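Local coordinates for protein Ispd/ispf bifunctional enzyme (Campylobacter jejuni, PDB 1W55) that makes 4-diphosphocytidyl-2-C-methylerythritol from CTP and methylerythritol phosphate, and converts its 2-phosphate to methylerythritol cyclodiphosphate with release of CMP, two steps of isoprenoid precursor synthesis, at residues L227-H235 / L314-I325; G297-M308 / M355-F366. All blocks are in the same frame, centred on the assembly; numbering follows the deposited sequence.

Interaction 1 of 2, residues L227-H235 / L314-I325; sequences LLLAGVQIH and LKDFKQAMQSNI. With C (cytidine-5'-monophosphate), chain C.
Phe-317 keeps CG opposite its carbonyl carbon (chi1 -57°), which brings the ring against the backbone of Ile-234: the CA of Ile-234 lies 4.2 Å from the centroid of the Phe-317 ring, over one face in a CH-pi contact. The two branches of Ile-234 divide the work. Its CD1 reaches back to CB of Phe-317 at 3.7 Å, while its CG2 meets Leu-314 CD2 at 3.6 Å.

At the far end Asn-324 turns CG away from its own backbone N (chi1 -156°), and its ND2 donates to Ala-230 O over 2.7 Å in a nearly straight bond (172°) lying in the plane of the Asn-324 amide. This ties helix 318-329 to the type I' turn of the 227-235 hairpin, where Gly-231 has a positive phi and, lacking a CB, leaves room for the ND2 of Asn-324, and Asp-247 accepts bonds from the N-H groups of Ala-230 and Gly-231. Between these ends, Met-321 bends at its thioether to press CE tightly on Leu-229 CB (3.5 Å).

Leu-314 also serves the nucleotide site: its backbone N donates to N3 of cytidine monophosphate at 2.9 Å, and Lys-318 adds a weak bond to O2. Lys-318 is salt-bridged to Asp-265 and Glu-268 of a second subunit. The hairpin packs against one flank of helix 318-329, with helix 248-260 beside Ala-230 and Met-321 and strands 298-308 and 336-341 beneath Leu-314 and Ile-325.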
loop_
_atom_site.group_PDB
_atom_site.type_symbol
_atom_site.label_atom_id
_atom_site.label_comp_id
_atom_site.label_asym_id
_atom_site.label_seq_id
_atom_site.Cartn_x
_atom_site.Cartn_y
_atom_site.Cartn_z
ATOM N N LEU A 227 -38.616 12.775 -42.404
ATOM C CA LEU A 227 -38.373 13.051 -41.010
ATOM C C LEU A 227 -37.169 12.224 -40.597
ATOM O O LEU A 227 -37.221 10.993 -40.590
ATOM C CB LEU A 227 -39.603 12.683 -40.169
ATOM C CG LEU A 227 -39.481 12.945 -38.669
ATOM C CD1 LEU A 227 -39.122 14.405 -38.410
ATOM C CD2 LEU A 227 -40.766 12.540 -37.935
ATOM N N LEU A 228 -36.076 12.915 -40.297
ATOM C CA LEU A 228 -34.836 12.292 -39.838
ATOM C C LEU A 228 -34.624 12.628 -38.369
ATOM O O LEU A 228 -34.587 13.801 -37.995
ATOM C CB LEU A 228 -33.635 12.824 -40.636
ATOM C CG LEU A 228 -33.510 12.537 -42.132
ATOM C CD1 LEU A 228 -32.189 13.111 -42.639
ATOM C CD2 LEU A 228 -33.592 11.049 -42.435
ATOM N N LEU A 229 -34.499 11.604 -37.543
ATOM C CA LEU A 229 -34.207 11.802 -36.132
ATOM C C LEU A 229 -33.030 10.906 -35.782
ATOM O O LEU A 229 -33.064 9.697 -36.046
ATOM C CB LEU A 229 -35.426 11.475 -35.271
ATOM C CG LEU A 229 -36.668 12.363 -35.401
ATOM C CD1 LEU A 229 -37.716 11.894 -34.392
ATOM C CD2 LEU A 229 -36.344 13.847 -35.209
ATOM N N ALA A 230 -31.985 11.507 -35.212
ATOM C CA ALA A 230 -30.706 10.821 -34.998
ATOM C C ALA A 230 -30.232 10.159 -36.295
ATOM O O ALA A 230 -29.642 9.068 -36.277
ATOM C CB ALA A 230 -30.807 9.795 -33.850
ATOM N N GLY A 231 -30.501 10.830 -37.415
ATOM C CA GLY A 231 -30.054 10.384 -38.723
ATOM C C GLY A 231 -30.832 9.207 -39.294
ATOM O O GLY A 231 -30.427 8.637 -40.299
ATOM N N VAL A 232 -31.935 8.843 -38.648
ATOM C CA VAL A 232 -32.736 7.688 -39.028
ATOM C C VAL A 232 -34.064 8.170 -39.616
ATOM O O VAL A 232 -34.737 9.020 -39.025
ATOM C CB VAL A 232 -33.006 6.785 -37.794
ATOM C CG1 VAL A 232 -34.016 5.662 -38.127
ATOM C CG2 VAL A 232 -31.685 6.206 -37.241
ATOM N N GLN A 233 -34.447 7.638 -40.778
ATOM C CA GLN A 233 -35.698 8.071 -41.399
ATOM C C GLN A 233 -36.903 7.488 -40.673
ATOM O O GLN A 233 -37.056 6.266 -40.575
ATOM C CB GLN A 233 -35.753 7.742 -42.893
ATOM C CG GLN A 233 -36.928 8.444 -43.588
ATOM C CD GLN A 233 -37.007 8.157 -45.067
ATOM O OE1 GLN A 233 -37.877 7.404 -45.512
ATOM N NE2 GLN A 233 -36.106 8.753 -45.837
ATOM N N ILE A 234 -37.749 8.377 -40.165
ATOM C CA ILE A 234 -38.913 7.993 -39.364
ATOM C C ILE A 234 -40.169 7.956 -40.240
ATOM O O ILE A 234 -41.041 7.098 -40.083
ATOM C CB ILE A 234 -39.117 9.017 -38.203
ATOM C CG1 ILE A 234 -37.821 9.229 -37.392
ATOM C CG2 ILE A 234 -40.283 8.619 -37.314
ATOM C CD1 ILE A 234 -37.053 7.959 -37.015
ATOM N N HIS A 235 -40.248 8.922 -41.147
ATOM C CA HIS A 235 -41.405 9.125 -41.991
ATOM C C HIS A 235 -40.922 9.735 -43.298
ATOM O O HIS A 235 -40.012 10.573 -43.276
ATOM C CB HIS A 235 -42.413 10.054 -41.318
ATOM C CG HIS A 235 -43.797 9.921 -41.866
ATOM N ND1 HIS A 235 -44.221 10.601 -42.989
ATOM C CD2 HIS A 235 -44.846 9.161 -41.467
ATOM C CE1 HIS A 235 -45.473 10.275 -43.253
ATOM N NE2 HIS A 235 -45.879 9.406 -42.342
ATOM N N LEU A 314 -42.548 6.582 -32.490
ATOM C CA LEU A 314 -41.114 6.338 -32.632
ATOM C C LEU A 314 -40.688 4.939 -32.231
ATOM O O LEU A 314 -39.532 4.570 -32.401
ATOM C CB LEU A 314 -40.318 7.366 -31.814
ATOM C CG LEU A 314 -40.476 8.839 -32.203
ATOM C CD1 LEU A 314 -39.457 9.650 -31.449
ATOM C CD2 LEU A 314 -40.300 9.038 -33.702
ATOM N N LYS A 315 -41.622 4.176 -31.682
ATOM C CA LYS A 315 -41.353 2.849 -31.126
ATOM C C LYS A 315 -40.425 1.970 -31.974
ATOM O O LYS A 315 -39.414 1.434 -31.464
ATOM C CB LYS A 315 -42.684 2.125 -30.865
ATOM C CG LYS A 315 -42.570 0.664 -30.420
ATOM C CD LYS A 315 -43.950 0.023 -30.377
ATOM C CE LYS A 315 -43.990 -1.147 -29.414
ATOM N NZ LYS A 315 -43.461 -2.415 -29.992
ATOM N N ASP A 316 -40.763 1.829 -33.260
ATOM C CA ASP A 316 -40.059 0.895 -34.130
ATOM C C ASP A 316 -38.678 1.413 -34.548
ATOM O O ASP A 316 -37.900 0.685 -35.171
ATOM C CB ASP A 316 -40.909 0.541 -35.364
ATOM C CG ASP A 316 -42.165 -0.284 -35.018
ATOM O OD1 ASP A 316 -42.270 -0.876 -33.912
ATOM O OD2 ASP A 316 -43.112 -0.401 -35.823
ATOM N N PHE A 317 -38.374 2.660 -34.186
ATOM C CA PHE A 317 -37.146 3.325 -34.638
ATOM C C PHE A 317 -36.137 3.577 -33.516
ATOM O O PHE A 317 -35.004 3.997 -33.769
ATOM C CB PHE A 317 -37.505 4.626 -35.367
ATOM C CG PHE A 317 -38.442 4.419 -36.534
ATOM C CD1 PHE A 317 -39.817 4.583 -36.380
ATOM C CD2 PHE A 317 -37.950 4.029 -37.781
ATOM C CE1 PHE A 317 -40.688 4.373 -37.460
ATOM C CE2 PHE A 317 -38.815 3.807 -38.870
ATOM C CZ PHE A 317 -40.182 3.983 -38.709
ATOM N N LYS A 318 -36.545 3.319 -32.278
ATOM C CA LYS A 318 -35.743 3.698 -31.112
ATOM C C LYS A 318 -34.398 2.983 -31.053
ATOM O O LYS A 318 -33.383 3.616 -30.789
ATOM C CB LYS A 318 -36.527 3.496 -29.811
ATOM C CG LYS A 318 -37.601 4.534 -29.587
ATOM C CD LYS A 318 -38.591 4.058 -28.510
ATOM C CE LYS A 318 -39.747 5.049 -28.348
ATOM N NZ LYS A 318 -40.770 4.566 -27.377
ATOM N N GLN A 319 -34.385 1.677 -31.308
ATOM C CA GLN A 319 -33.130 0.917 -31.309
ATOM C C GLN A 319 -32.160 1.384 -32.416
ATOM O O GLN A 319 -30.950 1.505 -32.185
ATOM C CB GLN A 319 -33.371 -0.607 -31.364
ATOM C CG GLN A 319 -34.166 -1.185 -30.158
ATOM C CD GLN A 319 -33.508 -0.904 -28.793
ATOM O OE1 GLN A 319 -32.337 -1.222 -28.590
ATOM N NE2 GLN A 319 -34.262 -0.313 -27.868
ATOM N N ALA A 320 -32.701 1.662 -33.598
ATOM C CA ALA A 320 -31.903 2.179 -34.706
ATOM C C ALA A 320 -31.317 3.588 -34.422
ATOM O O ALA A 320 -30.169 3.860 -34.751
ATOM C CB ALA A 320 -32.736 2.179 -35.997
ATOM N N MET A 321 -32.116 4.471 -33.826
ATOM C CA MET A 321 -31.640 5.800 -33.416
ATOM C C MET A 321 -30.481 5.692 -32.420
ATOM O O MET A 321 -29.439 6.337 -32.587
ATOM C CB MET A 321 -32.784 6.611 -32.795
ATOM C CG MET A 321 -33.795 7.114 -33.817
ATOM S SD MET A 321 -35.273 7.861 -33.106
ATOM C CE MET A 321 -34.662 9.294 -32.661
ATOM N N GLN A 322 -30.679 4.862 -31.396
ATOM C CA GLN A 322 -29.660 4.566 -30.390
ATOM C C GLN A 322 -28.379 4.041 -31.024
ATOM O O GLN A 322 -27.270 4.455 -30.658
ATOM C CB GLN A 322 -30.204 3.550 -29.369
ATOM C CG GLN A 322 -31.173 4.190 -28.377
ATOM C CD GLN A 322 -32.020 3.196 -27.565
ATOM O OE1 GLN A 322 -33.114 3.549 -27.132
ATOM N NE2 GLN A 322 -31.514 1.982 -27.343
ATOM N N SER A 323 -28.536 3.135 -31.982
ATOM C CA SER A 323 -27.396 2.509 -32.640
ATOM C C SER A 323 -26.652 3.489 -33.561
ATOM O O SER A 323 -25.415 3.486 -33.620
ATOM C CB SER A 323 -27.835 1.229 -33.384
ATOM O OG SER A 323 -26.850 0.830 -34.324
ATOM N N ASN A 324 -27.395 4.328 -34.272
ATOM C CA ASN A 324 -26.779 5.370 -35.104
ATOM C C ASN A 324 -26.032 6.457 -34.296
ATOM O O ASN A 324 -24.945 6.891 -34.694
ATOM C CB ASN A 324 -27.820 6.001 -36.035
ATOM C CG ASN A 324 -27.192 6.636 -37.283
ATOM O OD1 ASN A 324 -26.246 6.096 -37.873
ATOM N ND2 ASN A 324 -27.710 7.789 -37.679
ATOM N N ILE A 325 -26.608 6.882 -33.168
ATOM C CA ILE A 325 -25.905 7.765 -32.225
ATOM C C ILE A 325 -24.623 7.118 -31.718
ATOM O O ILE A 325 -23.595 7.779 -31.633
ATOM C CB ILE A 325 -26.802 8.169 -31.004
ATOM C CG1 ILE A 325 -27.964 9.068 -31.434
ATOM C CG2 ILE A 325 -25.957 8.876 -29.912
ATOM C CD1 ILE A 325 -29.132 9.124 -30.398
HETATM O OP3 C C . -47.415 8.523 -22.850
HETATM P P C C . -48.089 8.483 -24.188
HETATM O OP1 C C . -47.980 9.763 -24.951
HETATM O OP2 C C . -49.496 7.969 -24.086
HETATM O "O5'" C C . -47.261 7.407 -25.038
HETATM C "C5'" C C . -47.228 6.034 -24.677
HETATM C "C4'" C C . -45.968 5.378 -25.240
HETATM O "O4'" C C . -45.898 5.486 -26.670
HETATM C "C3'" C C . -44.655 5.988 -24.749
HETATM O "O3'" C C . -44.235 5.440 -23.502
HETATM C "C2'" C C . -43.683 5.645 -25.865
HETATM O "O2'" C C . -43.252 4.295 -25.716
HETATM C "C1'" C C . -44.537 5.627 -27.113
HETATM N N1 C C . -44.426 6.794 -28.024
HETATM C C2 C C . -43.646 6.711 -29.198
HETATM O O2 C C . -43.007 5.665 -29.443
HETATM N N3 C C . -43.573 7.755 -30.063
HETATM C C4 C C . -44.245 8.904 -29.811
HETATM N N4 C C . -44.177 9.957 -30.672
HETATM C C5 C C . -45.007 9.010 -28.655
HETATM C C6 C C . -45.096 7.933 -27.773
#

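Interaction 2 of 2, residues G297-M308 / M355-F366; sequences GFELINIDICVM and MAVLSSVNLKYF
Paired backbone hydrogen bonds join Asp-304 to Ser-360, Cys-306 to Leu-358 and Met-308 to Ala-356, making 298-308 and 354-365 antiparallel neighbours in the mixed sheet of the IspF domain. Among the shorter bonds are Ser-360 N to Asp-304 O and Cys-306 N to Leu-358 O, each 2.7 Å. A beta bulge interrupts the register: Ile-301 N donates to Asn-362 O at 2.8 Å, whereas Asn-362 N reaches Asn-302 O by a weak bond of 3.3 Å, and the side chains of Ile-301 and Asn-302 consequently emerge on one face.

That face is mixed, with apolar Leu-358 and Met-308 among its polar groups, and much of it meets other subunits. Asn-302, Ser-360 and Asn-362 hydrogen-bond to Thr-212, Asn-214 and Ile-210 of a second subunit, respectively, Asp-304 pairs with Lys-339 of its own chain, and Lys-364 with Glu-209 of the second subunit. Leu-358 packs on its equivalent in a third subunit, and Met-308 lines the geranyl diphosphate pocket.

The other face is mainly apolar, though Ser-359 hydrogen-bonds to Ser-252; branched side chains pack against helices 248-260 and 318-329: Ile-303 CG1 lies 3.6 Å from Val-361 CG2, and Leu-300 CD2 3.5 Å from Val-361 CG1. Beyond them the rings of Phe-298 and Tyr-365, planes 28° apart, barely overlap; CE2 of Phe-298 meets CE2 of Tyr-365 at 3.5 Å.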
loop_
_atom_site.group_PDB
_atom_site.type_symbol
_atom_site.label_atom_id
_atom_site.label_comp_id
_atom_site.label_asym_id
_atom_site.label_seq_id
_atom_site.Cartn_x
_atom_site.Cartn_y
_atom_site.Cartn_z
ATOM N N GLY A 297 -10.562 17.174 -23.035
ATOM C CA GLY A 297 -10.321 16.177 -22.006
ATOM C C GLY A 297 -11.512 15.436 -21.420
ATOM O O GLY A 297 -11.377 14.758 -20.391
ATOM N N PHE A 298 -12.659 15.537 -22.080
ATOM C CA PHE A 298 -13.887 14.929 -21.591
ATOM C C PHE A 298 -14.269 13.691 -22.394
ATOM O O PHE A 298 -13.830 13.516 -23.535
ATOM C CB PHE A 298 -15.031 15.937 -21.673
ATOM C CG PHE A 298 -15.015 16.962 -20.584
ATOM C CD1 PHE A 298 -14.671 18.283 -20.860
ATOM C CD2 PHE A 298 -15.339 16.611 -19.283
ATOM C CE1 PHE A 298 -14.666 19.221 -19.850
ATOM C CE2 PHE A 298 -15.343 17.546 -18.273
ATOM C CZ PHE A 298 -15.007 18.845 -18.541
ATOM N N GLU A 299 -15.128 12.866 -21.802
ATOM C CA GLU A 299 -15.590 11.629 -22.408
ATOM C C GLU A 299 -17.026 11.369 -21.930
ATOM O O GLU A 299 -17.339 11.583 -20.758
ATOM C CB GLU A 299 -14.664 10.498 -21.952
ATOM C CG GLU A 299 -14.963 9.137 -22.537
ATOM C CD GLU A 299 -13.946 8.083 -22.117
ATOM O OE1 GLU A 299 -12.987 8.424 -21.373
ATOM O OE2 GLU A 299 -14.123 6.910 -22.523
ATOM N N LEU A 300 -17.885 10.907 -22.835
ATOM C CA LEU A 300 -19.268 10.606 -22.501
ATOM C C LEU A 300 -19.421 9.342 -21.652
ATOM O O LEU A 300 -18.757 8.340 -21.890
ATOM C CB LEU A 300 -20.120 10.489 -23.772
ATOM C CG LEU A 300 -20.660 11.794 -24.381
ATOM C CD1 LEU A 300 -21.083 11.565 -25.827
ATOM C CD2 LEU A 300 -21.827 12.370 -23.579
ATOM N N ILE A 301 -20.307 9.402 -20.665
ATOM C CA ILE A 301 -20.687 8.201 -19.935
ATOM C C ILE A 301 -21.978 7.674 -20.526
ATOM O O ILE A 301 -22.068 6.491 -20.853
ATOM C CB ILE A 301 -20.846 8.463 -18.409
ATOM C CG1 ILE A 301 -19.476 8.697 -17.757
ATOM C CG2 ILE A 301 -21.572 7.295 -17.744
ATOM C CD1 ILE A 301 -19.555 9.151 -16.306
ATOM N N ASN A 302 -22.982 8.538 -20.679
ATOM C CA ASN A 302 -24.257 8.066 -21.219
ATOM C C ASN A 302 -25.109 9.192 -21.743
ATOM O O ASN A 302 -24.837 10.358 -21.457
ATOM C CB ASN A 302 -25.042 7.246 -20.181
ATOM C CG ASN A 302 -25.789 8.125 -19.170
ATOM O OD1 ASN A 302 -25.179 8.901 -18.441
ATOM N ND2 ASN A 302 -27.114 8.009 -19.142
ATOM N N ILE A 303 -26.136 8.820 -22.508
ATOM C CA ILE A 303 -27.069 9.744 -23.117
ATOM C C ILE A 303 -28.485 9.254 -22.847
ATOM O O ILE A 303 -28.786 8.069 -23.033
ATOM C CB ILE A 303 -26.828 9.805 -24.636
ATOM C CG1 ILE A 303 -25.543 10.573 -24.942
ATOM C CG2 ILE A 303 -28.033 10.428 -25.382
ATOM C CD1 ILE A 303 -24.893 10.138 -26.246
ATOM N N ASP A 304 -29.345 10.158 -22.388
ATOM C CA ASP A 304 -30.772 9.844 -22.289
ATOM C C ASP A 304 -31.591 10.962 -22.898
ATOM O O ASP A 304 -31.299 12.154 -22.706
ATOM C CB ASP A 304 -31.206 9.562 -20.848
ATOM C CG ASP A 304 -32.585 8.934 -20.772
ATOM O OD1 ASP A 304 -33.000 8.231 -21.730
ATOM O OD2 ASP A 304 -33.342 9.095 -19.798
ATOM N N ILE A 305 -32.610 10.562 -23.648
ATOM C CA ILE A 305 -33.352 11.472 -24.518
ATOM C C ILE A 305 -34.838 11.285 -24.327
ATOM O O ILE A 305 -35.310 10.166 -24.123
ATOM C CB ILE A 305 -32.937 11.255 -26.006
ATOM C CG1 ILE A 305 -31.495 11.763 -26.220
ATOM C CG2 ILE A 305 -33.889 11.990 -26.972
ATOM C CD1 ILE A 305 -30.868 11.358 -27.551
ATOM N N CYS A 306 -35.568 12.392 -24.356
ATOM C CA CYS A 306 -37.006 12.350 -24.422
ATOM C C CYS A 306 -37.511 13.162 -25.609
ATOM O O CYS A 306 -37.294 14.373 -25.687
ATOM C CB CYS A 306 -37.654 12.839 -23.126
ATOM S SG CYS A 306 -39.443 12.536 -23.192
ATOM N N VAL A 307 -38.151 12.469 -26.547
ATOM C CA VAL A 307 -38.744 13.108 -27.706
ATOM C C VAL A 307 -40.192 13.378 -27.339
ATOM O O VAL A 307 -40.909 12.478 -26.894
ATOM C CB VAL A 307 -38.705 12.206 -28.969
ATOM C CG1 VAL A 307 -39.380 12.910 -30.153
ATOM C CG2 VAL A 307 -37.269 11.788 -29.330
ATOM N N MET A 308 -40.615 14.623 -27.509
ATOM C CA MET A 308 -42.000 14.984 -27.277
ATOM C C MET A 308 -42.658 15.222 -28.631
ATOM O O MET A 308 -42.353 16.188 -29.340
ATOM C CB MET A 308 -42.088 16.191 -26.350
ATOM C CG MET A 308 -41.329 15.965 -25.021
ATOM S SD MET A 308 -40.518 17.439 -24.306
ATOM C CE MET A 308 -41.686 18.588 -24.514
ATOM N N MET A 355 -42.344 19.647 -32.834
ATOM C CA MET A 355 -41.899 18.661 -31.860
ATOM C C MET A 355 -40.674 19.139 -31.080
ATOM O O MET A 355 -39.893 19.971 -31.566
ATOM C CB MET A 355 -41.706 17.280 -32.504
ATOM C CG MET A 355 -40.423 17.059 -33.271
ATOM S SD MET A 355 -40.162 15.274 -33.637
ATOM C CE MET A 355 -38.914 14.984 -32.770
ATOM N N ALA A 356 -40.517 18.610 -29.874
ATOM C CA ALA A 356 -39.405 19.006 -29.028
ATOM C C ALA A 356 -38.605 17.790 -28.580
ATOM O O ALA A 356 -39.121 16.667 -28.548
ATOM C CB ALA A 356 -39.913 19.806 -27.826
ATOM N N VAL A 357 -37.335 18.015 -28.259
ATOM C CA VAL A 357 -36.466 16.956 -27.767
ATOM C C VAL A 357 -35.684 17.424 -26.527
ATOM O O VAL A 357 -34.987 18.444 -26.564
ATOM C CB VAL A 357 -35.507 16.431 -28.865
ATOM C CG1 VAL A 357 -34.618 15.340 -28.301
ATOM C CG2 VAL A 357 -36.295 15.906 -30.110
ATOM N N LEU A 358 -35.835 16.680 -25.431
ATOM C CA LEU A 358 -35.041 16.882 -24.223
ATOM C C LEU A 358 -33.911 15.850 -24.172
ATOM O O LEU A 358 -34.165 14.641 -24.289
ATOM C CB LEU A 358 -35.924 16.759 -22.974
ATOM C CG LEU A 358 -35.209 16.838 -21.613
ATOM C CD1 LEU A 358 -34.686 18.263 -21.351
ATOM C CD2 LEU A 358 -36.120 16.356 -20.466
ATOM N N SER A 359 -32.680 16.324 -23.988
ATOM C CA SER A 359 -31.498 15.470 -23.873
ATOM C C SER A 359 -30.783 15.670 -22.543
ATOM O O SER A 359 -30.703 16.791 -22.044
ATOM C CB SER A 359 -30.494 15.751 -25.004
ATOM O OG SER A 359 -31.075 15.548 -26.279
ATOM N N SER A 360 -30.267 14.572 -21.982
ATOM C CA SER A 360 -29.381 14.625 -20.825
ATOM C C SER A 360 -28.136 13.789 -21.093
ATOM O O SER A 360 -28.204 12.684 -21.647
ATOM C CB SER A 360 -30.047 14.118 -19.539
ATOM O OG SER A 360 -31.326 14.681 -19.376
ATOM N N VAL A 361 -27.013 14.306 -20.628
ATOM C CA VAL A 361 -25.716 13.705 -20.865
ATOM C C VAL A 361 -24.900 13.785 -19.559
ATOM O O VAL A 361 -25.075 14.714 -18.769
ATOM C CB VAL A 361 -25.083 14.501 -22.022
ATOM C CG1 VAL A 361 -23.636 14.838 -21.797
ATOM C CG2 VAL A 361 -25.386 13.837 -23.355
ATOM N N ASN A 362 -24.061 12.783 -19.312
ATOM C CA ASN A 362 -23.073 12.837 -18.245
ATOM C C ASN A 362 -21.698 12.687 -18.892
ATOM O O ASN A 362 -21.484 11.797 -19.717
ATOM C CB ASN A 362 -23.312 11.736 -17.200
ATOM C CG ASN A 362 -24.114 12.226 -15.990
ATOM O OD1 ASN A 362 -24.505 13.391 -15.909
ATOM N ND2 ASN A 362 -24.339 11.337 -15.038
ATOM N N LEU A 363 -20.793 13.596 -18.545
ATOM C CA LEU A 363 -19.427 13.592 -19.039
ATOM C C LEU A 363 -18.490 13.371 -17.860
ATOM O O LEU A 363 -18.709 13.924 -16.775
ATOM C CB LEU A 363 -19.076 14.960 -19.619
ATOM C CG LEU A 363 -19.452 15.455 -21.003
ATOM C CD1 LEU A 363 -18.725 16.816 -21.222
ATOM C CD2 LEU A 363 -19.091 14.425 -22.097
ATOM N N LYS A 364 -17.445 12.580 -18.083
ATOM C CA LYS A 364 -16.352 12.449 -17.122
ATOM C C LYS A 364 -15.074 12.898 -17.815
ATOM O O LYS A 364 -15.079 13.139 -19.026
ATOM C CB LYS A 364 -16.199 10.998 -16.686
ATOM C CG LYS A 364 -15.715 10.096 -17.796
ATOM C CD LYS A 364 -15.656 8.651 -17.369
ATOM C CE LYS A 364 -15.271 7.767 -18.546
ATOM N NZ LYS A 364 -14.807 6.418 -18.128
ATOM N N TYR A 365 -13.989 13.001 -17.055
ATOM C CA TYR A 365 -12.676 13.272 -17.638
ATOM C C TYR A 365 -12.132 12.039 -18.331
ATOM O O TYR A 365 -12.199 10.930 -17.798
ATOM C CB TYR A 365 -11.676 13.729 -16.572
ATOM C CG TYR A 365 -12.026 15.048 -15.935
ATOM C CD1 TYR A 365 -12.065 15.177 -14.546
ATOM C CD2 TYR A 365 -12.294 16.173 -16.709
ATOM C CE1 TYR A 365 -12.365 16.389 -13.936
ATOM C CE2 TYR A 365 -12.612 17.402 -16.106
ATOM C CZ TYR A 365 -12.649 17.488 -14.714
ATOM O OH TYR A 365 -12.952 18.679 -14.097
ATOM N N PHE A 366 -11.563 12.249 -19.508
ATOM C CA PHE A 366 -10.909 11.177 -20.231
ATOM C C PHE A 366 -9.862 10.514 -19.349
ATOM O O PHE A 366 -9.007 11.181 -18.768
ATOM C CB PHE A 366 -10.247 11.709 -21.516
ATOM C CG PHE A 366 -9.429 10.668 -22.236
ATOM C CD1 PHE A 366 -10.028 9.505 -22.717
ATOM C CD2 PHE A 366 -8.054 10.831 -22.397
ATOM C CE1 PHE A 366 -9.269 8.522 -23.373
ATOM C CE2 PHE A 366 -7.284 9.865 -23.058
ATOM C CZ PHE A 366 -7.884 8.707 -23.537
HETATM O O HOH W 1 -8.506 13.916 -18.842
HETATM O O HOH W 2 -16.890 5.676 -20.616
#

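Overall arrangement
Both contacts belong to the IspF part of the chain, and they share a boundary. Interaction 2 is buried sheet core, held by regular backbone bonds along two long strands; interaction 1 is partly exposed and leans on apolar side chains plus one hydrogen bond from a side-chain amide to a turn carbonyl. Segment 314-325 lies over the mainly apolar face of interaction 2, where Ile-325 meets Ile-303 and Ile-305 and Leu-314 CD1 touches Val-307 CG1 at 3.5 Å, and the hairpin joins in through Leu-229 on Met-355. Polar groups at the subunit interface lie on the sheet's opposite side from the helix. Ligands mark both: cytidine monophosphate at interaction 1, geranyl diphosphate beside Met-308 in interaction 2.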